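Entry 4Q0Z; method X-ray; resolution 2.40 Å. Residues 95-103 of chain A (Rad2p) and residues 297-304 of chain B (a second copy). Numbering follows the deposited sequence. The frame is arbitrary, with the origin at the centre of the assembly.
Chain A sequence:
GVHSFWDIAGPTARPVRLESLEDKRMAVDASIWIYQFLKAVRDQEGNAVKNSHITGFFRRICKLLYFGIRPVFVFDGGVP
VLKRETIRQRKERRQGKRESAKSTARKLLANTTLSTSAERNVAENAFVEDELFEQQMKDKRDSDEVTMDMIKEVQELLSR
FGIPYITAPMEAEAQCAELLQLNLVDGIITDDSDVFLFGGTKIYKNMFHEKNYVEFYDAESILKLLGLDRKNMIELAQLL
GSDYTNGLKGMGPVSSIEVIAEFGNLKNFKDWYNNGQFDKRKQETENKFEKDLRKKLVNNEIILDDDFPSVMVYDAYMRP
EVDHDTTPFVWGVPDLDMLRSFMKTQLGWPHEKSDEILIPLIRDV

Chain A 95-103: QGKRESAKS
Chain B, residues 297-304: LVNNEIIL

Two copies of Rad2p meet here through a small contact that buries 340 Å², both sides summed. The chain A stretch has no regular helix or strand. In chain B the last turn of a helix, through N299(B), gives way to a loop. The CA atoms of G96(A) and N299(B) are 6.7 Å apart, and those of K102(A) and E301(B) 7.6 Å. Both chains therefore run in the same general sense across the contact.

R98(A) and E301(B) cover the most surface. R98(A) has phi/psi -67/127. Its CA-to-CB bond points sideways, but the end of the side chain comes nearer to chain B. Chi1 (-24°) and chi2 (-112°) lie between wells; chi3 is p (50°) and chi4 is 167°. The guanidinium reaches the end of the helix, where carbonyl oxygens accept its protons. NH1 of R98(A) donates to O of V298(B) at 3.2 Å, with an N-H...O angle of 149°. NH2 of R98(A) makes two weak bonds, to O of N299(B) at 2.9 Å and to O of V298(B) at 3.4 Å. Both oxygens lie at the guanidinium edge, near its plane. O of V298(B) also accepts a bond from N of E301(B) at 2.8 Å, so one carbonyl serves the turn and the arginine.

E301(B) lies over one face of the guanidinium, with its CG 3.3 Å from NH2 of R98(A). Its phi/psi is 65/28, and the positive phi helps turn the chain after N300(B), the first residue to leave helical angles (-82/9). N of I302(B) bonds to O of L297(B) at 3.0 Å across the same turn. The CA-to-CB bond of E301(B) points toward chain A, with chi1 m (-64°), chi2 t (-179°) and chi3 5°. OE2 of E301(B) forms a long salt bridge with NH2 of R98(A), at 3.8 Å. That oxygen sits well out of the guanidinium plane, so the attraction is one of charge alone. Water 2 joins the two groups, accepting from NH2 of R98(A) at 2.8 Å and donating to OE2 of E301(B) at 3.1 Å.

The other carboxylate oxygen meets the end of the chain A stretch. N of S103(A) donates to OE1 of E301(B) at 3.2 Å. CG of K102(A) is 3.4 Å from that OE1. K102(A) has phi/psi -62/167, with chi1 to chi3 all t and chi4 off at 145°. Its CA-to-CB bond points sideways, and its NZ lies 3.6 Å from CD1 of I303(B). This is a contact with a methyl group, so the ammonium gains no polar partner there. The CA-to-CB bond of I303(B) points toward chain A, with chi1 m (-70°) and chi2 t (174°).

G96(A) closes a helix in a Schellman motif, with phi/psi 123/-4. A CB would be jammed against the preceding carbonyl oxygen, which by itself calls for glycine. Water 1 links the chains here, donating to O of G96(A) at 3.0 Å and to OD1 of N299(B) at 2.9 Å.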

# COMPACT_ATOMS: atom_id res chain seq x y z
N GLN A 95 9.90 11.08 14.04
CA GLN A 95 10.43 12.44 13.98
C GLN A 95 11.43 12.53 12.83
O GLN A 95 11.80 13.62 12.40
CB GLN A 95 11.07 12.85 15.32
CG GLN A 95 10.05 13.29 16.38
CD GLN A 95 10.63 13.38 17.78
OE1 GLN A 95 11.41 12.53 18.20
NE2 GLN A 95 10.23 14.41 18.51
N GLY A 96 11.84 11.37 12.33
CA GLY A 96 12.63 11.30 11.12
C GLY A 96 13.95 10.59 11.29
O GLY A 96 14.68 10.39 10.31
N LYS A 97 14.26 10.20 12.53
CA LYS A 97 15.54 9.57 12.87
C LYS A 97 15.89 8.41 11.95
O LYS A 97 15.16 7.42 11.86
CB LYS A 97 15.57 9.09 14.32
CG LYS A 97 16.99 8.84 14.84
CD LYS A 97 17.02 7.88 16.01
CE LYS A 97 16.78 6.45 15.55
NZ LYS A 97 17.21 5.46 16.58
N ARG A 98 17.02 8.56 11.27
CA ARG A 98 17.55 7.55 10.39
C ARG A 98 17.96 6.34 11.24
O ARG A 98 18.69 6.49 12.22
CB ARG A 98 18.72 8.15 9.61
CG ARG A 98 18.63 9.69 9.50
CD ARG A 98 18.35 10.22 8.08
NE ARG A 98 17.22 9.56 7.42
CZ ARG A 98 16.62 9.99 6.30
NH1 ARG A 98 17.03 11.11 5.68
NH2 ARG A 98 15.60 9.31 5.79
N GLU A 99 17.47 5.16 10.87
CA GLU A 99 17.67 3.96 11.69
C GLU A 99 18.65 2.95 11.09
O GLU A 99 19.05 2.00 11.76
CB GLU A 99 16.33 3.28 11.99
CG GLU A 99 15.48 4.00 13.04
CD GLU A 99 14.27 3.19 13.48
OE1 GLU A 99 14.09 2.07 12.96
OE2 GLU A 99 13.50 3.68 14.34
N SER A 100 19.01 3.16 9.83
CA SER A 100 20.02 2.33 9.17
C SER A 100 20.88 3.15 8.21
O SER A 100 20.73 4.37 8.12
CB SER A 100 19.37 1.14 8.46
OG SER A 100 18.04 1.42 8.06
N ALA A 101 21.78 2.49 7.49
CA ALA A 101 22.64 3.17 6.54
C ALA A 101 21.82 3.72 5.36
O ALA A 101 20.67 3.34 5.16
CB ALA A 101 23.75 2.23 6.05
N LYS A 102 22.43 4.64 4.60
CA LYS A 102 21.80 5.23 3.41
C LYS A 102 21.51 4.16 2.33
O LYS A 102 22.01 3.04 2.42
CB LYS A 102 22.70 6.36 2.87
CG LYS A 102 22.12 7.16 1.70
CD LYS A 102 23.20 7.79 0.83
CE LYS A 102 22.60 8.64 -0.27
NZ LYS A 102 23.45 9.85 -0.57
N SER A 103 20.72 4.54 1.32
CA SER A 103 20.24 3.67 0.23
C SER A 103 19.16 2.72 0.71
O SER A 103 18.25 3.14 1.43
CB SER A 103 21.38 2.92 -0.48
N LEU B 297 9.91 13.43 0.73
CA LEU B 297 11.19 13.43 0.01
C LEU B 297 12.37 13.22 0.94
O LEU B 297 13.24 12.39 0.66
CB LEU B 297 11.38 14.72 -0.79
CG LEU B 297 10.34 15.01 -1.86
CD1 LEU B 297 10.47 16.44 -2.35
CD2 LEU B 297 10.43 14.00 -3.01
N VAL B 298 12.42 13.97 2.03
CA VAL B 298 13.54 13.82 2.96
C VAL B 298 13.53 12.40 3.53
O VAL B 298 14.58 11.78 3.68
CB VAL B 298 13.52 14.87 4.11
CG1 VAL B 298 14.64 14.59 5.13
CG2 VAL B 298 13.66 16.26 3.54
N ASN B 299 12.35 11.89 3.85
CA ASN B 299 12.31 10.57 4.45
C ASN B 299 12.81 9.51 3.50
O ASN B 299 13.46 8.56 3.92
CB ASN B 299 10.93 10.24 4.99
CG ASN B 299 10.67 10.96 6.28
OD1 ASN B 299 11.60 11.47 6.91
ND2 ASN B 299 9.41 11.03 6.67
N ASN B 300 12.53 9.70 2.21
CA ASN B 300 13.02 8.81 1.18
C ASN B 300 14.44 9.13 0.76
O ASN B 300 14.93 8.59 -0.24
CB ASN B 300 12.09 8.82 -0.04
CG ASN B 300 10.82 8.03 0.19
OD1 ASN B 300 10.87 6.82 0.38
ND2 ASN B 300 9.68 8.70 0.18
N GLU B 301 15.08 10.02 1.51
CA GLU B 301 16.51 10.32 1.34
C GLU B 301 16.83 10.97 -0.02
O GLU B 301 17.93 10.85 -0.54
CB GLU B 301 17.33 9.06 1.57
CG GLU B 301 17.21 8.54 3.01
CD GLU B 301 18.05 7.30 3.27
OE1 GLU B 301 18.81 6.88 2.37
OE2 GLU B 301 17.96 6.74 4.38
N ILE B 302 15.85 11.68 -0.57
CA ILE B 302 15.99 12.32 -1.86
C ILE B 302 16.97 13.51 -1.84
O ILE B 302 16.87 14.42 -1.02
CB ILE B 302 14.61 12.77 -2.39
CG1 ILE B 302 13.66 11.56 -2.48
CG2 ILE B 302 14.76 13.44 -3.75
CD1 ILE B 302 14.17 10.39 -3.36
N ILE B 303 17.95 13.44 -2.73
CA ILE B 303 18.92 14.50 -2.93
C ILE B 303 18.79 14.88 -4.39
O ILE B 303 18.82 14.00 -5.25
CB ILE B 303 20.35 14.00 -2.67
CG1 ILE B 303 20.56 13.73 -1.19
CG2 ILE B 303 21.37 15.02 -3.15
CD1 ILE B 303 21.90 13.11 -0.90
N LEU B 304 18.61 16.16 -4.68
CA LEU B 304 18.44 16.62 -6.06
C LEU B 304 19.58 17.56 -6.45
O LEU B 304 19.56 18.73 -6.08
CB LEU B 304 17.11 17.35 -6.22
CG LEU B 304 15.85 16.56 -5.85
CD1 LEU B 304 14.64 17.48 -5.80
CD2 LEU B 304 15.62 15.42 -6.83
O HOH W 1 14.39 11.72 7.68
O HOH W 2 15.53 6.59 6.32
O HOH W 3 18.16 3.91 4.81